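Catechol 2,3-dioxygenase (Rhodococcus sp., PDB 2WL9) probably catalyses the iron-dependent extradiol ring cleavage of catechols by dioxygen, a step in the breakdown of aromatic hydrocarbons. Local coordinates at residues 237-242 and 292-297; 251-256 and 283-288; 21-26 and 260-265; 241-244 and 249-252. All coordinates share one frame; numbering follows the deposited sequence.

Interaction 1 (237-242 and 292-297); sequences VTLQIG and YGLDIP
Thr238 presses its methyl group against the ring of Tyr292, and one residue further on Leu239 meets Leu294. Thr238 and Leu239 together face Tyr253 as a classic beta bulge in strand 237-240, part of the curled C-terminal sheet of this type I extradiol dioxygenase. At the bulge two successive side chains point toward the loop 292-297, which follows the last strand.

In Thr238 the hydroxyl sits between the backbone N and the carbonyl carbon (chi1 76°), which swings CG2 out to the tyrosine. That methyl stands 3.2 Å from Tyr292 CD1 and 3.5 Å from Tyr292 CG, so the ring is touched near its root, and tightly. Tyr292 CB adds a further contact, 3.6 Å from Thr238 CG2. The far end of the ring is tethered separately, by a hydrogen bond from Tyr292 OH to Asp236 OD2; packing at one end and a polar bond at the other fix how the phenol lies.

The leucines cross at about a right angle. Leu294 also packs on Leu261 and Tyr253. The side chain of Leu294 is about 7 Å from the iron, measured between nearest atoms, which places the loop near the iron pocket. Leu239 spreads both branches over its partner: CD1 lies 4.0 Å from Leu294 CD1, while CD2 lies 3.9 Å from Leu294 O.

Interaction 2 (251-256 and 283-288); sequences TFYCAN and FGHDNE
The imidazole of His285 and the phenol of Tyr253 form an edge-to-face pair beside the iron of the C-terminal vicinal oxygen chelate module. Tyr253 comes from strand 250-255, one of the strands that curl round the metal; His285 stands just after the short, weakly bonded strand 283-284. It is the tyrosine that offers its edge and the histidine its face, with ring centroids 5.7 Å apart and planes at 70°. The touching atoms are Tyr253 CE2 and His285 CE1, 4.0 Å apart, and CE1 sits close to the plane of the phenol.

Two residues back on the strand, Thr251 meets the same imidazole differently. Its OG1 lies in the plane of the ring, at the edge, 3.3 Å from His285 NE2. A chi1 of 79° puts OG1 between the backbone N and the carbonyl carbon of Thr251, where it is hydrogen-bonded to Glu263 OE2, a carboxylate that serves the metal. The other nitrogen of the imidazole, ND1, is hydrogen-bonded to Gln240 O. That bond at ND1 anchors one side of the His285 ring to the backbone of the neighbouring strand 237-240.

The phenol is held in turn. Tyr253 belongs to the metal site, and Tyr253 OH lies 2.8 Å from the iron. On the protein side, Tyr253 OH and His244 NE2 are hydrogen-bonded.

Interaction 3 (21-26 and 260-265); sequences RDYAAG and WLWEPG. With FE (Fe (III) ion), chain K.
Helix 17-24 lies beside strand 261-266 with Ala24 CA 9.7 Å from Trp262 CA, a spacing bridged by the side chains of Tyr23, Ala24 and Trp262. The helix belongs to the N-terminal vicinal oxygen chelate region and the strand to the C-terminal one, so this is an inter-module contact.

Tyr23 and Trp262 run past each other in opposite directions. The tyrosine CG is turned opposite the backbone N (chi1 177°), which sends the phenol along the indole until its OH arrives 3.5 Å from Trp262 CB. The rings make an offset edge-to-face pair: the tyrosine edge leans on the indole face, with centroids of the two six-membered rings 5.5 Å apart and planes at 62°. The touching edge atom, Tyr23 CE2, lies 3.6 Å from Trp262 CE3, displaced toward the rim of the indole. At its far end the indole meets the methyl of Ala24, with CB 3.9 Å from Trp262 CH2. Trp20, on the same helix, also meets this indole.

The next residue, Glu263, points away from the helix and binds iron through OE1 at 2.3 Å, alongside His149 and His212: the two-histidine, one-carboxylate triad. One strand therefore offers an apolar aromatic surface to the other module and an anionic ligand to the metal, so that it serves both the module interface and the iron site.

Interaction 4 (241-244 and 249-252); sequences IGKH and ALTF
Gly242 and Thr251 face each other as the antiparallel hydrogen-bonded pair of a beta hairpin, strands 242-243 and 250-255, and the contact is most compact around them. Thr251 N donates to Gly242 O at 3.0 Å in a nearly straight bond (165° at the hydrogen). The return bond, Gly242 N to Thr251 O, measures 2.9 Å and is more bent, though the position of Thr251 O is less certain. Gly242 O also receives a CA-H...O contact from Leu250 CA at 3.4 Å.

Apolar groups close the pair on the side of Ile241. Its CG2 lies 3.7 Å from Leu250 CD1, and its CG1 is 4.1 Å from Phe252 CB. The leucine reaches it because its CG lies beside the carbonyl carbon, away from the N (chi1 -165°). Even so, Ile241 remains partly exposed, and a glycerol, probably from crystallisation, rests against it.

Toward the turn the regular hydrogen bonding gives out. Ala249 O approaches Lys243 CA at 3.4 Å as another CA-H...O contact, but His244 N, 4.2 Å from Ala249 O, is buried without a partner in the model. The side chains here look elsewhere: the imidazole of His244 turns to the metal side, and Lys243 NZ makes a salt bridge with Asp221 of the second subunit. The hairpin thus relies on backbone bonds at its centre and sends one polar side chain to the iron site and another to the subunit interface.

All four contacts reach the curled C-terminal sheet. Interactions 1, 2 and 4 cluster on one side of the chain's centre, their own centres 4 to 10 Å apart; interaction 3 stands 13 to 16 Å from them, where the N-terminal helix 17-24 meets the sheet. Along the chain, strands 237-240, 242-243, 250-255, 261-266 and 283-284 follow in order, and strand 250-255 is central: interactions 2 and 4 share it, and it pairs with 237-240 and 242-243 as well as 261-266. Thr251, common to interactions 2 and 4, connects them to Glu263 of interaction 3. The iron pocket is thereby built into neighbouring strands, with interactions 2 and 4 also touching the second subunit.

Interaction 1 (237-242 and 292-297)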
loop_
_atom_site.group_PDB
_atom_site.type_symbol
_atom_site.label_atom_id
_atom_site.label_comp_id
_atom_site.label_asym_id
_atom_site.label_seq_id
_atom_site.Cartn_x
_atom_site.Cartn_y
_atom_site.Cartn_z
ATOM N N VAL C 237 -27.801 20.897 -27.200
ATOM C CA VAL C 237 -27.079 20.953 -25.932
ATOM C C VAL C 237 -27.614 22.166 -25.179
ATOM O O VAL C 237 -27.459 23.305 -25.639
ATOM C CB VAL C 237 -25.540 21.085 -26.153
ATOM C CG1 VAL C 237 -24.820 21.498 -24.869
ATOM C CG2 VAL C 237 -24.953 19.788 -26.680
ATOM N N THR C 238 -28.266 21.922 -24.044
ATOM C CA THR C 238 -28.836 22.999 -23.220
ATOM C C THR C 238 -27.804 23.649 -22.300
ATOM O O THR C 238 -27.838 24.858 -22.075
ATOM C CB THR C 238 -30.006 22.508 -22.359
ATOM O OG1 THR C 238 -29.504 21.756 -21.245
ATOM C CG2 THR C 238 -30.919 21.634 -23.181
ATOM N N LEU C 239 -26.914 22.833 -21.746
ATOM C CA LEU C 239 -25.790 23.324 -20.956
ATOM C C LEU C 239 -24.509 22.685 -21.476
ATOM O O LEU C 239 -24.412 21.459 -21.578
ATOM C CB LEU C 239 -25.988 23.034 -19.457
ATOM C CG LEU C 239 -27.192 23.658 -18.727
ATOM C CD1 LEU C 239 -27.438 22.976 -17.379
ATOM C CD2 LEU C 239 -27.054 25.168 -18.541
ATOM N N GLN C 240 -23.537 23.524 -21.826
ATOM C CA GLN C 240 -22.250 23.061 -22.338
ATOM C C GLN C 240 -21.459 22.331 -21.242
ATOM O O GLN C 240 -21.860 22.336 -20.070
ATOM C CB GLN C 240 -21.441 24.240 -22.889
ATOM C CG GLN C 240 -22.210 25.111 -23.884
ATOM C CD GLN C 240 -21.372 26.243 -24.464
ATOM O OE1 GLN C 240 -20.437 26.728 -23.834
ATOM N NE2 GLN C 240 -21.715 26.670 -25.671
ATOM N N ILE C 241 -20.350 21.703 -21.631
ATOM C CA ILE C 241 -19.457 21.040 -20.679
ATOM C C ILE C 241 -19.101 21.980 -19.529
ATOM O O ILE C 241 -18.826 23.162 -19.741
ATOM C CB ILE C 241 -18.150 20.534 -21.349
ATOM C CG1 ILE C 241 -18.458 19.538 -22.474
ATOM C CG2 ILE C 241 -17.227 19.879 -20.314
ATOM C CD1 ILE C 241 -17.282 19.300 -23.423
ATOM N N GLY C 242 -19.139 21.444 -18.312
ATOM C CA GLY C 242 -18.716 22.173 -17.124
ATOM C C GLY C 242 -18.782 21.343 -15.857
ATOM O O GLY C 242 -18.827 20.105 -15.901
ATOM N N TYR C 292 -35.492 23.717 -21.963
ATOM C CA TYR C 292 -35.510 22.371 -21.388
ATOM C C TYR C 292 -35.576 22.388 -19.856
ATOM O O TYR C 292 -35.324 21.370 -19.203
ATOM C CB TYR C 292 -34.305 21.555 -21.874
ATOM C CG TYR C 292 -34.351 21.174 -23.342
ATOM C CD1 TYR C 292 -33.911 22.059 -24.330
ATOM C CD2 TYR C 292 -34.825 19.928 -23.741
ATOM C CE1 TYR C 292 -33.945 21.711 -25.680
ATOM C CE2 TYR C 292 -34.865 19.569 -25.086
ATOM C CZ TYR C 292 -34.427 20.463 -26.049
ATOM O OH TYR C 292 -34.470 20.108 -27.377
ATOM N N GLY C 293 -35.918 23.549 -19.295
ATOM C CA GLY C 293 -36.147 23.691 -17.855
ATOM C C GLY C 293 -34.906 23.988 -17.028
ATOM O O GLY C 293 -34.967 24.004 -15.801
ATOM N N LEU C 294 -33.790 24.240 -17.670
ATOM C CA LEU C 294 -32.524 24.540 -17.028
ATOM C C LEU C 294 -31.950 25.803 -17.630
ATOM O O LEU C 294 -30.802 25.873 -17.942
ATOM C CB LEU C 294 -31.530 23.399 -17.174
ATOM C CG LEU C 294 -31.754 22.108 -16.391
ATOM C CD1 LEU C 294 -30.830 21.037 -16.795
ATOM C CD2 LEU C 294 -31.668 22.266 -14.925
ATOM N N ASP C 295 -32.769 26.815 -17.772
ATOM C CA ASP C 295 -32.355 28.056 -18.375
ATOM C C ASP C 295 -31.771 29.024 -17.366
ATOM O O ASP C 295 -31.461 30.145 -17.664
ATOM C CB ASP C 295 -33.461 28.646 -19.202
ATOM C CG ASP C 295 -33.670 27.889 -20.441
ATOM O OD1 ASP C 295 -32.713 27.330 -20.897
ATOM O OD2 ASP C 295 -34.760 27.833 -20.930
ATOM N N ILE C 296 -31.669 28.571 -16.147
ATOM C CA ILE C 296 -31.138 29.361 -15.078
ATOM C C ILE C 296 -29.624 29.707 -15.224
ATOM O O ILE C 296 -28.883 28.966 -15.812
ATOM C CB ILE C 296 -31.595 28.732 -13.735
ATOM C CG1 ILE C 296 -31.005 29.437 -12.561
ATOM C CG2 ILE C 296 -31.437 27.249 -13.685
ATOM C CD1 ILE C 296 -31.887 30.478 -12.070
ATOM N N PRO C 297 -29.184 30.859 -14.751
ATOM C CA PRO C 297 -27.773 31.217 -14.885
ATOM C C PRO C 297 -27.013 30.554 -13.760
ATOM O O PRO C 297 -27.182 30.882 -12.648
ATOM C CB PRO C 297 -27.778 32.747 -14.711
ATOM C CG PRO C 297 -29.062 33.078 -14.206
ATOM C CD PRO C 297 -30.016 32.054 -14.705
#

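Interaction 2 (251-256 and 283-288)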
loop_
_atom_site.group_PDB
_atom_site.type_symbol
_atom_site.label_atom_id
_atom_site.label_comp_id
_atom_site.label_asym_id
_atom_site.label_seq_id
_atom_site.Cartn_x
_atom_site.Cartn_y
_atom_site.Cartn_z
ATOM N N THR C 251 -19.540 17.411 -16.907
ATOM C CA THR C 251 -20.769 16.972 -17.586
ATOM C C THR C 251 -21.310 17.994 -18.577
ATOM O O THR C 251 -21.004 19.175 -18.485
ATOM C CB THR C 251 -21.927 16.689 -16.586
ATOM O OG1 THR C 251 -22.525 17.929 -16.169
ATOM C CG2 THR C 251 -21.478 15.895 -15.357
ATOM N N PHE C 252 -22.122 17.527 -19.524
ATOM C CA PHE C 252 -22.942 18.420 -20.331
ATOM C C PHE C 252 -24.386 17.911 -20.323
ATOM O O PHE C 252 -24.634 16.772 -19.928
ATOM C CB PHE C 252 -22.376 18.587 -21.751
ATOM C CG PHE C 252 -22.467 17.358 -22.603
ATOM C CD1 PHE C 252 -23.478 17.236 -23.554
ATOM C CD2 PHE C 252 -21.536 16.329 -22.481
ATOM C CE1 PHE C 252 -23.565 16.108 -24.356
ATOM C CE2 PHE C 252 -21.620 15.195 -23.284
ATOM C CZ PHE C 252 -22.639 15.088 -24.223
ATOM N N TYR C 253 -25.324 18.765 -20.724
ATOM C CA TYR C 253 -26.744 18.418 -20.760
ATOM C C TYR C 253 -27.259 18.535 -22.188
ATOM O O TYR C 253 -27.155 19.606 -22.795
ATOM C CB TYR C 253 -27.553 19.376 -19.881
ATOM C CG TYR C 253 -27.361 19.246 -18.383
ATOM C CD1 TYR C 253 -28.361 18.689 -17.588
ATOM C CD2 TYR C 253 -26.205 19.717 -17.756
ATOM C CE1 TYR C 253 -28.216 18.581 -16.206
ATOM C CE2 TYR C 253 -26.046 19.615 -16.364
ATOM C CZ TYR C 253 -27.065 19.047 -15.596
ATOM O OH TYR C 253 -26.944 18.925 -14.222
ATOM N N CYS C 254 -27.833 17.451 -22.712
ATOM C CA CYS C 254 -28.316 17.413 -24.092
ATOM C C CYS C 254 -29.698 16.771 -24.210
ATOM O O CYS C 254 -30.106 16.005 -23.337
ATOM C CB CYS C 254 -27.313 16.695 -25.005
ATOM S SG CYS C 254 -27.113 14.906 -24.731
ATOM N N ALA C 255 -30.405 17.087 -25.295
ATOM C CA ALA C 255 -31.753 16.558 -25.547
ATOM C C ALA C 255 -31.751 15.070 -25.873
ATOM O O ALA C 255 -30.844 14.571 -26.534
ATOM C CB ALA C 255 -32.426 17.329 -26.678
ATOM N N ASN C 256 -32.781 14.369 -25.413
ATOM C CA ASN C 256 -33.011 12.986 -25.831
ATOM C C ASN C 256 -34.233 12.881 -26.774
ATOM O O ASN C 256 -34.895 13.888 -27.033
ATOM C CB ASN C 256 -33.083 12.040 -24.616
ATOM C CG ASN C 256 -34.245 12.339 -23.683
ATOM O OD1 ASN C 256 -35.375 12.583 -24.110
ATOM N ND2 ASN C 256 -33.972 12.287 -22.388
ATOM N N PHE C 283 -17.101 25.876 -13.293
ATOM C CA PHE C 283 -16.822 26.415 -14.630
ATOM C C PHE C 283 -17.770 25.831 -15.684
ATOM O O PHE C 283 -18.501 24.880 -15.408
ATOM C CB PHE C 283 -15.347 26.206 -15.030
ATOM C CG PHE C 283 -14.938 24.759 -15.161
ATOM C CD1 PHE C 283 -14.321 24.099 -14.100
ATOM C CD2 PHE C 283 -15.155 24.059 -16.346
ATOM C CE1 PHE C 283 -13.937 22.759 -14.216
ATOM C CE2 PHE C 283 -14.778 22.717 -16.465
ATOM C CZ PHE C 283 -14.170 22.072 -15.405
ATOM N N GLY C 284 -17.751 26.411 -16.885
ATOM C CA GLY C 284 -18.577 25.938 -17.993
ATOM C C GLY C 284 -20.053 25.899 -17.649
ATOM O O GLY C 284 -20.531 26.725 -16.875
ATOM N N HIS C 285 -20.769 24.919 -18.199
ATOM C CA HIS C 285 -22.227 24.815 -18.027
ATOM C C HIS C 285 -22.933 26.092 -18.487
ATOM O O HIS C 285 -23.951 26.508 -17.919
ATOM C CB HIS C 285 -22.602 24.479 -16.578
ATOM C CG HIS C 285 -22.405 23.041 -16.217
ATOM N ND1 HIS C 285 -22.399 22.032 -17.155
ATOM C CD2 HIS C 285 -22.248 22.438 -15.015
ATOM C CE1 HIS C 285 -22.223 20.872 -16.548
ATOM N NE2 HIS C 285 -22.136 21.090 -15.248
ATOM N N ASP C 286 -22.363 26.713 -19.513
ATOM C CA ASP C 286 -22.939 27.905 -20.119
ATOM C C ASP C 286 -24.225 27.513 -20.822
ATOM O O ASP C 286 -24.295 26.449 -21.445
ATOM C CB ASP C 286 -21.958 28.503 -21.121
ATOM C CG ASP C 286 -20.581 28.706 -20.524
ATOM O OD1 ASP C 286 -20.412 29.680 -19.759
ATOM O OD2 ASP C 286 -19.678 27.881 -20.806
ATOM N N ASN C 287 -25.238 28.368 -20.699
ATOM C CA ASN C 287 -26.526 28.143 -21.340
ATOM C C ASN C 287 -26.416 28.224 -22.852
ATOM O O ASN C 287 -25.816 29.152 -23.387
ATOM C CB ASN C 287 -27.571 29.138 -20.828
ATOM C CG ASN C 287 -27.809 29.009 -19.335
ATOM O OD1 ASN C 287 -27.051 29.543 -18.523
ATOM N ND2 ASN C 287 -28.863 28.294 -18.967
ATOM N N GLU C 288 -26.977 27.231 -23.531
ATOM C CA GLU C 288 -26.999 27.207 -24.984
ATOM C C GLU C 288 -28.459 27.116 -25.449
ATOM O O GLU C 288 -29.210 28.084 -25.300
ATOM C CB GLU C 288 -26.137 26.050 -25.501
ATOM C CG GLU C 288 -25.710 26.132 -26.966
ATOM C CD GLU C 288 -24.701 25.050 -27.335
ATOM O OE1 GLU C 288 -23.896 24.656 -26.461
ATOM O OE2 GLU C 288 -24.707 24.589 -28.498
#

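Interaction 3 (21-26 and 260-265)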
loop_
_atom_site.group_PDB
_atom_site.type_symbol
_atom_site.label_atom_id
_atom_site.label_comp_id
_atom_site.label_asym_id
_atom_site.label_seq_id
_atom_site.Cartn_x
_atom_site.Cartn_y
_atom_site.Cartn_z
ATOM N N ARG C 21 -32.905 3.772 -29.616
ATOM C CA ARG C 21 -31.808 2.840 -29.888
ATOM C C ARG C 21 -30.620 3.605 -30.461
ATOM O O ARG C 21 -29.516 3.528 -29.928
ATOM C CB ARG C 21 -32.254 1.736 -30.857
ATOM C CG ARG C 21 -33.362 0.851 -30.298
ATOM C CD ARG C 21 -33.781 -0.234 -31.272
ATOM N NE ARG C 21 -32.708 -1.200 -31.496
ATOM C CZ ARG C 21 -32.889 -2.512 -31.616
ATOM N NH1 ARG C 21 -34.103 -3.039 -31.512
ATOM N NH2 ARG C 21 -31.848 -3.304 -31.820
ATOM N N ASP C 22 -30.860 4.363 -31.531
ATOM C CA ASP C 22 -29.818 5.180 -32.169
ATOM C C ASP C 22 -29.102 6.078 -31.163
ATOM O O ASP C 22 -27.882 6.234 -31.212
ATOM C CB ASP C 22 -30.420 6.044 -33.285
ATOM C CG ASP C 22 -30.724 5.255 -34.555
ATOM O OD1 ASP C 22 -30.740 4.005 -34.528
ATOM O OD2 ASP C 22 -30.963 5.906 -35.593
ATOM N N TYR C 23 -29.874 6.642 -30.237
ATOM C CA TYR C 23 -29.379 7.612 -29.278
ATOM C C TYR C 23 -28.662 6.955 -28.102
ATOM O O TYR C 23 -27.488 7.238 -27.854
ATOM C CB TYR C 23 -30.542 8.474 -28.796
ATOM C CG TYR C 23 -30.220 9.508 -27.741
ATOM C CD1 TYR C 23 -29.810 10.791 -28.102
ATOM C CD2 TYR C 23 -30.378 9.224 -26.382
ATOM C CE1 TYR C 23 -29.542 11.759 -27.138
ATOM C CE2 TYR C 23 -30.115 10.191 -25.410
ATOM C CZ TYR C 23 -29.699 11.455 -25.797
ATOM O OH TYR C 23 -29.434 12.421 -24.841
ATOM N N ALA C 24 -29.362 6.075 -27.388
ATOM C CA ALA C 24 -28.822 5.488 -26.159
ATOM C C ALA C 24 -27.707 4.470 -26.407
ATOM O O ALA C 24 -26.770 4.374 -25.614
ATOM C CB ALA C 24 -29.933 4.873 -25.333
ATOM N N ALA C 25 -27.806 3.711 -27.494
ATOM C CA ALA C 25 -26.742 2.766 -27.845
ATOM C C ALA C 25 -25.696 3.398 -28.760
ATOM O O ALA C 25 -24.495 3.367 -28.461
ATOM C CB ALA C 25 -27.321 1.497 -28.464
ATOM N N GLY C 26 -26.158 3.985 -29.866
ATOM C CA GLY C 26 -25.276 4.509 -30.903
ATOM C C GLY C 26 -24.416 5.685 -30.488
ATOM O O GLY C 26 -23.294 5.852 -30.974
ATOM N N TRP C 260 -36.767 15.496 -23.235
ATOM C CA TRP C 260 -36.115 15.880 -21.976
ATOM C C TRP C 260 -34.605 15.639 -22.065
ATOM O O TRP C 260 -34.094 15.360 -23.155
ATOM C CB TRP C 260 -36.775 15.231 -20.737
ATOM C CG TRP C 260 -36.945 13.732 -20.759
ATOM C CD1 TRP C 260 -37.915 13.023 -21.411
ATOM C CD2 TRP C 260 -36.162 12.769 -20.043
ATOM N NE1 TRP C 260 -37.760 11.676 -21.175
ATOM C CE2 TRP C 260 -36.693 11.494 -20.337
ATOM C CE3 TRP C 260 -35.050 12.859 -19.193
ATOM C CZ2 TRP C 260 -36.149 10.311 -19.809
ATOM C CZ3 TRP C 260 -34.512 11.684 -18.670
ATOM C CH2 TRP C 260 -35.064 10.430 -18.982
ATOM N N LEU C 261 -33.899 15.754 -20.942
ATOM C CA LEU C 261 -32.435 15.826 -20.973
ATOM C C LEU C 261 -31.695 14.624 -20.405
ATOM O O LEU C 261 -32.082 14.070 -19.383
ATOM C CB LEU C 261 -31.948 17.079 -20.240
ATOM C CG LEU C 261 -32.397 18.444 -20.758
ATOM C CD1 LEU C 261 -31.902 19.507 -19.807
ATOM C CD2 LEU C 261 -31.845 18.681 -22.141
ATOM N N TRP C 262 -30.618 14.241 -21.082
ATOM C CA TRP C 262 -29.617 13.355 -20.493
ATOM C C TRP C 262 -28.329 14.135 -20.252
ATOM O O TRP C 262 -27.966 15.012 -21.040
ATOM C CB TRP C 262 -29.357 12.144 -21.388
ATOM C CG TRP C 262 -30.334 11.027 -21.191
ATOM C CD1 TRP C 262 -31.587 11.115 -20.647
ATOM C CD2 TRP C 262 -30.155 9.655 -21.567
ATOM N NE1 TRP C 262 -32.189 9.880 -20.643
ATOM C CE2 TRP C 262 -31.336 8.967 -21.207
ATOM C CE3 TRP C 262 -29.110 8.939 -22.172
ATOM C CZ2 TRP C 262 -31.505 7.595 -21.429
ATOM C CZ3 TRP C 262 -29.281 7.566 -22.399
ATOM C CH2 TRP C 262 -30.468 6.913 -22.021
ATOM N N GLU C 263 -27.649 13.797 -19.163
ATOM C CA GLU C 263 -26.451 14.491 -18.739
ATOM C C GLU C 263 -25.283 13.498 -18.641
ATOM O O GLU C 263 -25.018 12.961 -17.570
ATOM C CB GLU C 263 -26.713 15.189 -17.396
ATOM C CG GLU C 263 -25.578 16.079 -16.880
ATOM C CD GLU C 263 -25.624 16.277 -15.365
ATOM O OE1 GLU C 263 -26.623 15.881 -14.724
ATOM O OE2 GLU C 263 -24.667 16.845 -14.811
ATOM N N PRO C 264 -24.592 13.240 -19.771
ATOM C CA PRO C 264 -23.406 12.387 -19.744
ATOM C C PRO C 264 -22.304 13.050 -18.928
ATOM O O PRO C 264 -22.090 14.257 -19.047
ATOM C CB PRO C 264 -22.996 12.309 -21.218
ATOM C CG PRO C 264 -24.238 12.639 -21.972
ATOM C CD PRO C 264 -24.919 13.665 -21.143
ATOM N N GLY C 265 -21.616 12.269 -18.108
ATOM C CA GLY C 265 -20.604 12.831 -17.216
ATOM C C GLY C 265 -19.442 11.918 -16.897
ATOM O O GLY C 265 -19.402 10.765 -17.339
HETATM FE FE FE K . -27.406 16.595 -12.675
#

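Interaction 4 (241-244 and 249-252)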
loop_
_atom_site.group_PDB
_atom_site.type_symbol
_atom_site.label_atom_id
_atom_site.label_comp_id
_atom_site.label_asym_id
_atom_site.label_seq_id
_atom_site.Cartn_x
_atom_site.Cartn_y
_atom_site.Cartn_z
ATOM N N ILE C 241 -20.350 21.703 -21.631
ATOM C CA ILE C 241 -19.457 21.040 -20.679
ATOM C C ILE C 241 -19.101 21.980 -19.529
ATOM O O ILE C 241 -18.826 23.162 -19.741
ATOM C CB ILE C 241 -18.150 20.534 -21.349
ATOM C CG1 ILE C 241 -18.458 19.538 -22.474
ATOM C CG2 ILE C 241 -17.227 19.879 -20.314
ATOM C CD1 ILE C 241 -17.282 19.300 -23.423
ATOM N N GLY C 242 -19.139 21.444 -18.312
ATOM C CA GLY C 242 -18.716 22.173 -17.124
ATOM C C GLY C 242 -18.782 21.343 -15.857
ATOM O O GLY C 242 -18.827 20.105 -15.901
ATOM N N LYS C 243 -18.784 22.035 -14.720
ATOM C CA LYS C 243 -18.785 21.385 -13.417
ATOM C C LYS C 243 -19.670 22.112 -12.422
ATOM O O LYS C 243 -19.495 23.310 -12.185
ATOM C CB LYS C 243 -17.373 21.327 -12.835
ATOM C CG LYS C 243 -16.504 20.232 -13.376
ATOM C CD LYS C 243 -15.385 19.959 -12.397
ATOM C CE LYS C 243 -14.422 18.924 -12.927
ATOM N NZ LYS C 243 -13.185 18.933 -12.109
ATOM N N HIS C 244 -20.607 21.374 -11.836
ATOM C CA HIS C 244 -21.364 21.857 -10.690
ATOM C C HIS C 244 -20.452 21.828 -9.464
ATOM O O HIS C 244 -19.555 20.986 -9.374
ATOM C CB HIS C 244 -22.581 20.967 -10.436
ATOM C CG HIS C 244 -23.539 20.895 -11.583
ATOM N ND1 HIS C 244 -24.257 21.987 -12.024
ATOM C CD2 HIS C 244 -23.921 19.855 -12.361
ATOM C CE1 HIS C 244 -25.023 21.627 -13.038
ATOM N NE2 HIS C 244 -24.840 20.338 -13.261
ATOM N N ALA C 249 -18.502 16.939 -10.957
ATOM C CA ALA C 249 -18.440 16.082 -12.139
ATOM C C ALA C 249 -18.323 16.904 -13.419
ATOM O O ALA C 249 -18.924 17.965 -13.532
ATOM C CB ALA C 249 -19.672 15.204 -12.202
ATOM N N LEU C 250 -17.550 16.409 -14.381
ATOM C CA LEU C 250 -17.458 17.053 -15.694
ATOM C C LEU C 250 -18.573 16.545 -16.598
ATOM O O LEU C 250 -18.556 15.383 -17.009
ATOM C CB LEU C 250 -16.093 16.794 -16.336
ATOM C CG LEU C 250 -15.729 17.683 -17.526
ATOM C CD1 LEU C 250 -15.566 19.134 -17.079
ATOM C CD2 LEU C 250 -14.452 17.189 -18.188
ATOM N N THR C 251 -19.540 17.411 -16.907
ATOM C CA THR C 251 -20.769 16.972 -17.586
ATOM C C THR C 251 -21.310 17.994 -18.577
ATOM O O THR C 251 -21.004 19.175 -18.485
ATOM C CB THR C 251 -21.927 16.689 -16.586
ATOM O OG1 THR C 251 -22.525 17.929 -16.169
ATOM C CG2 THR C 251 -21.478 15.895 -15.357
ATOM N N PHE C 252 -22.122 17.527 -19.524
ATOM C CA PHE C 252 -22.942 18.420 -20.331
ATOM C C PHE C 252 -24.386 17.911 -20.323
ATOM O O PHE C 252 -24.634 16.772 -19.928
ATOM C CB PHE C 252 -22.376 18.587 -21.751
ATOM C CG PHE C 252 -22.467 17.358 -22.603
ATOM C CD1 PHE C 252 -23.478 17.236 -23.554
ATOM C CD2 PHE C 252 -21.536 16.329 -22.481
ATOM C CE1 PHE C 252 -23.565 16.108 -24.356
ATOM C CE2 PHE C 252 -21.620 15.195 -23.284
ATOM C CZ PHE C 252 -22.639 15.088 -24.223
#